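Local coordinates for protein O-methyltransferase (Burkholderia thailandensis, PDB 3MCZ) that probably transfers methyl groups from S-adenosyl-L-methionine to hydroxyl groups of a substrate, working as a dimer of the O-methyltransferase family, at residues Val197-Pro202 with His223-Gly228; Gln207-Pro212 with Arg242-Gly247; Thr213-Ala218 with Val231-Lys236. One frame throughout, in Å; residues are numbered along the deposited sequence.

Contact 1 of 3, residues Val197-Pro202 with His223-Gly228; sequences VLRRHP and HAHDLG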
# COMPACT_ATOMS: atom_id res chain seq x y z
N VAL A 197 28.08 -5.02 21.04
CA VAL A 197 29.52 -5.14 20.86
C VAL A 197 30.19 -5.17 22.26
O VAL A 197 30.98 -6.04 22.53
CB VAL A 197 30.10 -3.97 20.01
CG1 VAL A 197 31.64 -3.96 20.07
CG2 VAL A 197 29.63 -4.06 18.51
N LEU A 198 29.83 -4.24 23.14
CA LEU A 198 30.44 -4.21 24.49
C LEU A 198 30.10 -5.47 25.30
O LEU A 198 30.95 -5.96 26.03
CB LEU A 198 30.06 -2.93 25.24
CG LEU A 198 31.03 -1.73 25.09
CD1 LEU A 198 31.52 -1.57 23.65
CD2 LEU A 198 30.41 -0.42 25.63
N ARG A 199 28.91 -6.03 25.15
CA ARG A 199 28.50 -7.20 25.92
C ARG A 199 29.40 -8.38 25.64
O ARG A 199 29.79 -9.11 26.55
CB ARG A 199 27.07 -7.63 25.56
CG ARG A 199 25.98 -6.78 26.21
CD ARG A 199 25.00 -7.63 27.02
NE ARG A 199 23.74 -7.85 26.29
CZ ARG A 199 23.48 -8.89 25.49
NH1 ARG A 199 22.29 -8.95 24.89
NH2 ARG A 199 24.38 -9.87 25.28
N ARG A 200 29.75 -8.50 24.37
CA ARG A 200 30.51 -9.61 23.85
C ARG A 200 32.02 -9.45 24.10
O ARG A 200 32.77 -10.43 24.08
CB ARG A 200 30.21 -9.68 22.35
CG ARG A 200 31.21 -10.41 21.58
CD ARG A 200 30.61 -11.25 20.52
NE ARG A 200 31.43 -12.43 20.25
CZ ARG A 200 31.23 -13.24 19.22
NH1 ARG A 200 32.03 -14.29 19.03
NH2 ARG A 200 30.22 -13.00 18.36
N HIS A 201 32.46 -8.22 24.30
CA HIS A 201 33.88 -7.87 24.39
C HIS A 201 34.14 -7.07 25.66
O HIS A 201 34.14 -5.84 25.63
CB HIS A 201 34.30 -7.07 23.14
CG HIS A 201 34.19 -7.84 21.85
ND1 HIS A 201 35.11 -8.79 21.46
CD2 HIS A 201 33.25 -7.80 20.87
CE1 HIS A 201 34.75 -9.28 20.28
NE2 HIS A 201 33.63 -8.71 19.91
N PRO A 202 34.38 -7.77 26.80
CA PRO A 202 34.42 -7.09 28.10
C PRO A 202 35.53 -6.07 28.27
O PRO A 202 35.46 -5.23 29.18
CB PRO A 202 34.61 -8.25 29.09
CG PRO A 202 34.25 -9.44 28.37
CD PRO A 202 34.50 -9.22 26.93
N HIS A 223 21.47 1.02 30.12
CA HIS A 223 21.05 0.38 31.37
C HIS A 223 20.47 -1.01 31.12
O HIS A 223 20.66 -1.92 31.93
CB HIS A 223 20.02 1.25 32.12
CG HIS A 223 19.40 0.57 33.30
ND1 HIS A 223 18.13 0.02 33.28
CD2 HIS A 223 19.88 0.34 34.55
CE1 HIS A 223 17.85 -0.49 34.46
NE2 HIS A 223 18.90 -0.32 35.25
N ALA A 224 19.75 -1.16 30.01
CA ALA A 224 19.13 -2.44 29.65
C ALA A 224 20.17 -3.55 29.50
O ALA A 224 19.89 -4.71 29.83
CB ALA A 224 18.33 -2.31 28.37
N HIS A 225 21.36 -3.19 29.02
CA HIS A 225 22.47 -4.14 28.88
C HIS A 225 23.47 -4.09 30.04
O HIS A 225 24.54 -4.70 29.95
CB HIS A 225 23.21 -3.87 27.59
CG HIS A 225 22.39 -4.06 26.36
ND1 HIS A 225 21.38 -3.21 26.00
CD2 HIS A 225 22.50 -4.96 25.35
CE1 HIS A 225 20.86 -3.60 24.85
NE2 HIS A 225 21.52 -4.65 24.43
N ASP A 226 23.15 -3.36 31.11
CA ASP A 226 24.05 -3.24 32.27
C ASP A 226 25.43 -2.67 31.91
O ASP A 226 26.43 -3.19 32.39
CB ASP A 226 24.27 -4.60 32.96
CG ASP A 226 23.03 -5.13 33.64
OD1 ASP A 226 22.36 -4.37 34.38
OD2 ASP A 226 22.76 -6.34 33.47
N LEU A 227 25.48 -1.61 31.11
CA LEU A 227 26.77 -1.07 30.63
C LEU A 227 27.09 0.32 31.20
O LEU A 227 27.89 1.07 30.63
CB LEU A 227 26.75 -1.00 29.11
CG LEU A 227 26.65 -2.33 28.37
CD1 LEU A 227 26.42 -2.02 26.88
CD2 LEU A 227 27.91 -3.20 28.59
N GLY A 228 26.47 0.65 32.33
CA GLY A 228 26.58 1.97 32.93
C GLY A 228 27.97 2.57 32.99
O GLY A 228 28.19 3.68 32.50
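Two helix ends of the Rossmann-like methyltransferase domain meet here, and Arg199 and Leu198, from the last turn of helix 192-200, touch His225 and Leu227 in the turn that closes helix 215-224. The polar half of the contact is a close approach without a hydrogen bond: Arg199 NE comes to 3.3 Å from His225 CD2, arriving at the edge of the imidazole near its plane. The arginine chain, bent at chi2 and chi3, reaches out past the histidine, so that NE comes nearest the ring and the rest of the guanidinium lies beyond it, its plane 24° from the imidazole. Arg199 NE and His225 NE2 are 4.3 Å apart, so a protonated histidine would probably be disfavoured slightly by this neighbour. His225 ND1 is engaged on its own helix, hydrogen-bonded to Thr221 O. Beneath this surface pair lies the buried, apolar half, where both methyls of Leu227 straddle one carbon: Leu198 CB is 4.0 Å from Leu227 CD2 and 4.1 Å from Leu227 CD1. Leu227 and His225 also rest on Ala195, one turn back along helix 192-200. What brings Leu227 round to this position is the chain reversal at Asp226, whose positive phi of 58° makes it the C-prime residue: Asp226 N bonds to His223 O and Leu227 N to Ile222 O, the paired bonds of a Schellman motif.

Contact 2 of 3, residues Gln207-Pro212 with Arg242-Gly247; sequences QIWDLP and RNFEGG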
# COMPACT_ATOMS: atom_id res chain seq x y z
N GLN A 207 31.80 5.24 23.49
CA GLN A 207 31.11 6.56 23.49
C GLN A 207 30.08 6.57 22.38
O GLN A 207 30.32 6.01 21.29
CB GLN A 207 32.10 7.70 23.26
CG GLN A 207 33.23 7.73 24.28
CD GLN A 207 34.16 8.91 24.09
OE1 GLN A 207 34.10 9.59 23.08
NE2 GLN A 207 35.00 9.17 25.08
N ILE A 208 28.92 7.15 22.68
CA ILE A 208 27.90 7.39 21.69
C ILE A 208 27.89 8.90 21.47
O ILE A 208 27.78 9.68 22.43
CB ILE A 208 26.48 6.92 22.16
CG1 ILE A 208 26.44 5.41 22.50
CG2 ILE A 208 25.47 7.21 21.06
CD1 ILE A 208 25.31 5.07 23.42
N TRP A 209 28.02 9.30 20.21
CA TRP A 209 28.01 10.70 19.74
C TRP A 209 26.77 10.88 18.89
O TRP A 209 26.69 10.35 17.78
CB TRP A 209 29.23 10.99 18.85
CG TRP A 209 30.60 10.96 19.55
CD1 TRP A 209 30.93 10.31 20.70
CD2 TRP A 209 31.79 11.62 19.11
NE1 TRP A 209 32.24 10.52 21.01
CE2 TRP A 209 32.80 11.33 20.06
CE3 TRP A 209 32.10 12.43 18.02
CZ2 TRP A 209 34.11 11.82 19.94
CZ3 TRP A 209 33.39 12.92 17.89
CH2 TRP A 209 34.38 12.62 18.86
N ASP A 210 25.79 11.63 19.39
CA ASP A 210 24.56 11.88 18.65
C ASP A 210 23.88 13.17 19.14
O ASP A 210 24.43 13.89 19.97
CB ASP A 210 23.61 10.68 18.79
CG ASP A 210 22.68 10.51 17.59
OD1 ASP A 210 22.47 11.50 16.83
OD2 ASP A 210 22.15 9.39 17.41
N LEU A 211 22.69 13.46 18.60
CA LEU A 211 21.94 14.68 18.94
C LEU A 211 21.13 14.49 20.23
O LEU A 211 21.00 13.36 20.71
CB LEU A 211 21.02 15.07 17.76
CG LEU A 211 21.77 15.48 16.48
CD1 LEU A 211 20.84 15.54 15.26
CD2 LEU A 211 22.50 16.82 16.66
N PRO A 212 20.59 15.58 20.81
CA PRO A 212 19.74 15.49 22.02
C PRO A 212 18.54 14.53 21.91
O PRO A 212 18.19 13.89 22.90
CB PRO A 212 19.23 16.92 22.19
CG PRO A 212 20.32 17.78 21.59
CD PRO A 212 20.95 16.98 20.48
N ARG A 242 35.00 20.83 14.47
CA ARG A 242 35.65 21.08 15.75
C ARG A 242 35.24 20.07 16.80
O ARG A 242 36.00 19.79 17.72
CB ARG A 242 35.38 22.50 16.25
CG ARG A 242 35.97 23.59 15.37
CD ARG A 242 35.42 24.95 15.78
NE ARG A 242 34.02 25.07 15.38
CZ ARG A 242 33.19 26.05 15.73
NH1 ARG A 242 33.60 27.05 16.52
NH2 ARG A 242 31.94 26.02 15.28
N ASN A 243 34.03 19.51 16.65
CA ASN A 243 33.54 18.44 17.54
C ASN A 243 34.37 17.19 17.52
O ASN A 243 34.25 16.37 18.42
CB ASN A 243 32.10 18.05 17.17
CG ASN A 243 31.08 19.09 17.61
OD1 ASN A 243 31.41 20.06 18.28
ND2 ASN A 243 29.85 18.90 17.20
N PHE A 244 35.21 17.03 16.52
CA PHE A 244 36.08 15.86 16.44
C PHE A 244 37.49 16.08 17.00
O PHE A 244 38.24 15.12 17.17
CB PHE A 244 36.17 15.39 14.99
CG PHE A 244 34.87 14.89 14.45
CD1 PHE A 244 33.95 15.76 13.93
CD2 PHE A 244 34.57 13.54 14.45
CE1 PHE A 244 32.76 15.31 13.43
CE2 PHE A 244 33.37 13.08 13.97
CZ PHE A 244 32.47 13.96 13.45
N GLU A 245 37.84 17.34 17.29
CA GLU A 245 39.13 17.64 17.92
C GLU A 245 39.36 16.82 19.18
O GLU A 245 38.50 16.75 20.08
CB GLU A 245 39.25 19.15 18.27
N GLY A 246 40.51 16.16 19.24
CA GLY A 246 40.91 15.37 20.40
C GLY A 246 40.18 14.05 20.62
O GLY A 246 40.32 13.46 21.67
N GLY A 247 39.35 13.61 19.66
CA GLY A 247 38.69 12.31 19.80
C GLY A 247 39.58 11.26 19.16
O GLY A 247 40.31 11.56 18.22
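The backbones of strand residue Trp209 and loop residue Asn243 stay well apart, 9.8 Å between their CA atoms, and the indole of Trp209 spans the gap to a segment that ends in a type II beta turn from Phe244 to Gly247. With CG anti to its carbonyl carbon (chi1 -67°), Trp209 sends its six-membered ring toward the loop and touches it mainly through one corner. Trp209 CZ3 lies 3.6 Å from the backbone oxygen Asn243 O and 3.7 Å from Phe244 CD2. The two aromatic rings are neither stacked nor perpendicular: their planes make 48° and the centroids of the Trp209 six-membered ring and the Phe244 ring are 5.6 Å apart. At the neighbouring corner of the indole, Gly247 CA sits at the ring edge, 4.4 Å from Trp209 CH2, where the lack of a side chain lets the turn pass close by. The far end of the indole is fixed in rotation by a nearly straight bond, 164° at the hydrogen, from Trp209 NE1 to Gln207 OE1 at 2.9 Å; the oxygen lies almost exactly in the ring plane, and both residues belong to the same strand. Asn243 O also accepts a hydrogen bond from Lys236 NZ, and Lys236 makes a cation-pi contact with the indole. The contact thus ties strand 205-210 to the loop between strands 231-235 and 251-255, with Trp209 and Phe244 both resting on Leu186 of strand 182-186 and on Leu276, just beyond helix 263-275.

Contact 3 of 3, residues Thr213-Ala218 with Val231-Lys236; sequences TTRDAA and VEFFEK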
# COMPACT_ATOMS: atom_id res chain seq x y z
N THR A 213 17.95 14.42 20.71
CA THR A 213 16.73 13.61 20.49
C THR A 213 16.92 12.11 20.78
O THR A 213 15.96 11.43 21.19
CB THR A 213 16.15 13.76 19.04
OG1 THR A 213 17.13 13.38 18.06
CG2 THR A 213 15.70 15.19 18.77
N THR A 214 18.15 11.61 20.58
CA THR A 214 18.50 10.20 20.79
C THR A 214 18.88 9.83 22.23
O THR A 214 18.92 8.64 22.57
CB THR A 214 19.74 9.83 19.96
OG1 THR A 214 20.86 10.58 20.44
CG2 THR A 214 19.52 10.10 18.47
N ARG A 215 19.16 10.83 23.07
CA ARG A 215 19.81 10.60 24.37
C ARG A 215 19.04 9.74 25.40
O ARG A 215 19.65 9.01 26.19
CB ARG A 215 20.20 11.94 24.99
CG ARG A 215 20.50 11.89 26.46
CD ARG A 215 21.26 13.13 26.91
NE ARG A 215 22.65 12.81 27.26
CZ ARG A 215 23.49 13.66 27.84
NH1 ARG A 215 23.11 14.91 28.14
NH2 ARG A 215 24.73 13.27 28.14
N ASP A 216 17.72 9.84 25.43
CA ASP A 216 16.92 9.01 26.33
C ASP A 216 16.89 7.57 25.82
O ASP A 216 16.85 6.64 26.62
CB ASP A 216 15.49 9.55 26.48
CG ASP A 216 15.42 10.78 27.37
OD1 ASP A 216 16.43 11.09 28.04
OD2 ASP A 216 14.35 11.43 27.42
N ALA A 217 16.89 7.40 24.50
CA ALA A 217 16.86 6.07 23.92
C ALA A 217 18.19 5.34 24.24
O ALA A 217 18.20 4.14 24.49
CB ALA A 217 16.62 6.14 22.41
N ALA A 218 19.28 6.11 24.27
CA ALA A 218 20.62 5.56 24.55
C ALA A 218 20.73 5.12 26.00
O ALA A 218 21.27 4.05 26.28
CB ALA A 218 21.72 6.58 24.22
N VAL A 231 30.03 3.04 28.97
CA VAL A 231 29.57 3.87 27.85
C VAL A 231 29.30 5.27 28.37
O VAL A 231 28.74 5.45 29.47
CB VAL A 231 28.30 3.29 27.16
CG1 VAL A 231 27.93 4.10 25.92
CG2 VAL A 231 28.52 1.88 26.73
N GLU A 232 29.73 6.27 27.61
CA GLU A 232 29.34 7.67 27.87
C GLU A 232 28.60 8.21 26.63
O GLU A 232 29.00 7.94 25.50
CB GLU A 232 30.56 8.57 28.06
CG GLU A 232 31.29 8.50 29.34
CD GLU A 232 32.13 9.79 29.57
OE1 GLU A 232 31.54 10.86 29.88
OE2 GLU A 232 33.37 9.72 29.43
N PHE A 233 27.56 9.02 26.87
CA PHE A 233 26.85 9.70 25.79
C PHE A 233 27.35 11.12 25.63
O PHE A 233 27.53 11.80 26.61
CB PHE A 233 25.35 9.76 26.06
CG PHE A 233 24.56 10.36 24.92
CD1 PHE A 233 24.33 11.73 24.84
CD2 PHE A 233 24.06 9.55 23.92
CE1 PHE A 233 23.61 12.28 23.79
CE2 PHE A 233 23.34 10.09 22.86
CZ PHE A 233 23.11 11.46 22.80
N PHE A 234 27.56 11.55 24.39
CA PHE A 234 28.03 12.90 24.08
C PHE A 234 27.13 13.50 23.04
O PHE A 234 26.90 12.90 21.98
CB PHE A 234 29.43 12.87 23.49
CG PHE A 234 30.48 12.56 24.47
CD1 PHE A 234 30.72 11.24 24.85
CD2 PHE A 234 31.24 13.57 25.03
CE1 PHE A 234 31.71 10.94 25.78
CE2 PHE A 234 32.23 13.28 25.97
CZ PHE A 234 32.47 11.95 26.34
N GLU A 235 26.64 14.71 23.32
CA GLU A 235 25.88 15.46 22.35
C GLU A 235 26.85 16.07 21.33
O GLU A 235 27.65 16.94 21.68
CB GLU A 235 25.05 16.57 23.03
N LYS A 236 26.76 15.63 20.08
CA LYS A 236 27.70 16.06 19.04
C LYS A 236 27.01 16.30 17.70
O LYS A 236 26.07 15.57 17.34
CB LYS A 236 28.83 15.03 18.86
CG LYS A 236 30.25 15.48 19.34
CD LYS A 236 30.65 14.94 20.66
CE LYS A 236 32.19 14.81 20.81
NZ LYS A 236 32.94 16.03 21.04
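One face of the Phe233 ring is covered by Arg215, Thr214 OG1 stands at the edge, and the Ala218 methyl approaches obliquely near CD2. The phenyl thus packs a helix against a strand within the beta-alpha-beta unit made of strand 205-210, helix 215-224 and strand 231-235, a unit of the Rossmann-like methyltransferase fold. Over the face the contact is a CH-pi one: Arg215 CB lies 4.0 Å from the ring centroid of Phe233, 26° off the normal. With Arg215 CG anti to the backbone N (chi1 163°), the chain runs on past the same ring, and a bend at chi3 turns the guanidinium, its plane 40° from the phenyl, so that Arg215 NE comes to 3.1 Å from Phe233 CD1. This is a tight approach, but too oblique to call stacked. Phe233 itself reaches the helix by pointing off the strand, its CG anti to its own N. There Ala218 CB meets Phe233 CD2 at 3.8 Å, and Ile208 of the adjacent strand touches both residues, continuing the apolar layer between helix and sheet. Thr214 OG1 is already engaged, hydrogen-bonded to Leu211 O in the turn before the helix; that bond holds the oxygen near the ring's far rim, where it lies 3.4 Å from Phe233 CZ and 3.5 Å from Phe233 CE2.

In the fold
All three contacts fall in the Rossmann-like domain, the part of the family's fold expected to carry S-adenosylmethionine. Contacts 2 and 3 are closest, their centres 10 Å apart, because their strands 205-210 and 231-235 pair in parallel: Ile208 O accepts a probable hydrogen bond from Phe234 N at 2.7 Å. Contacts 1 and 3 share helix 215-224, one at its end and the other at its start, with centres 15 Å apart, and meet where Leu198 CD2 packs on Val231 CG2. Contacts 1 and 2 do not touch; their centres are 20 Å apart and their nearest atoms about 6 Å.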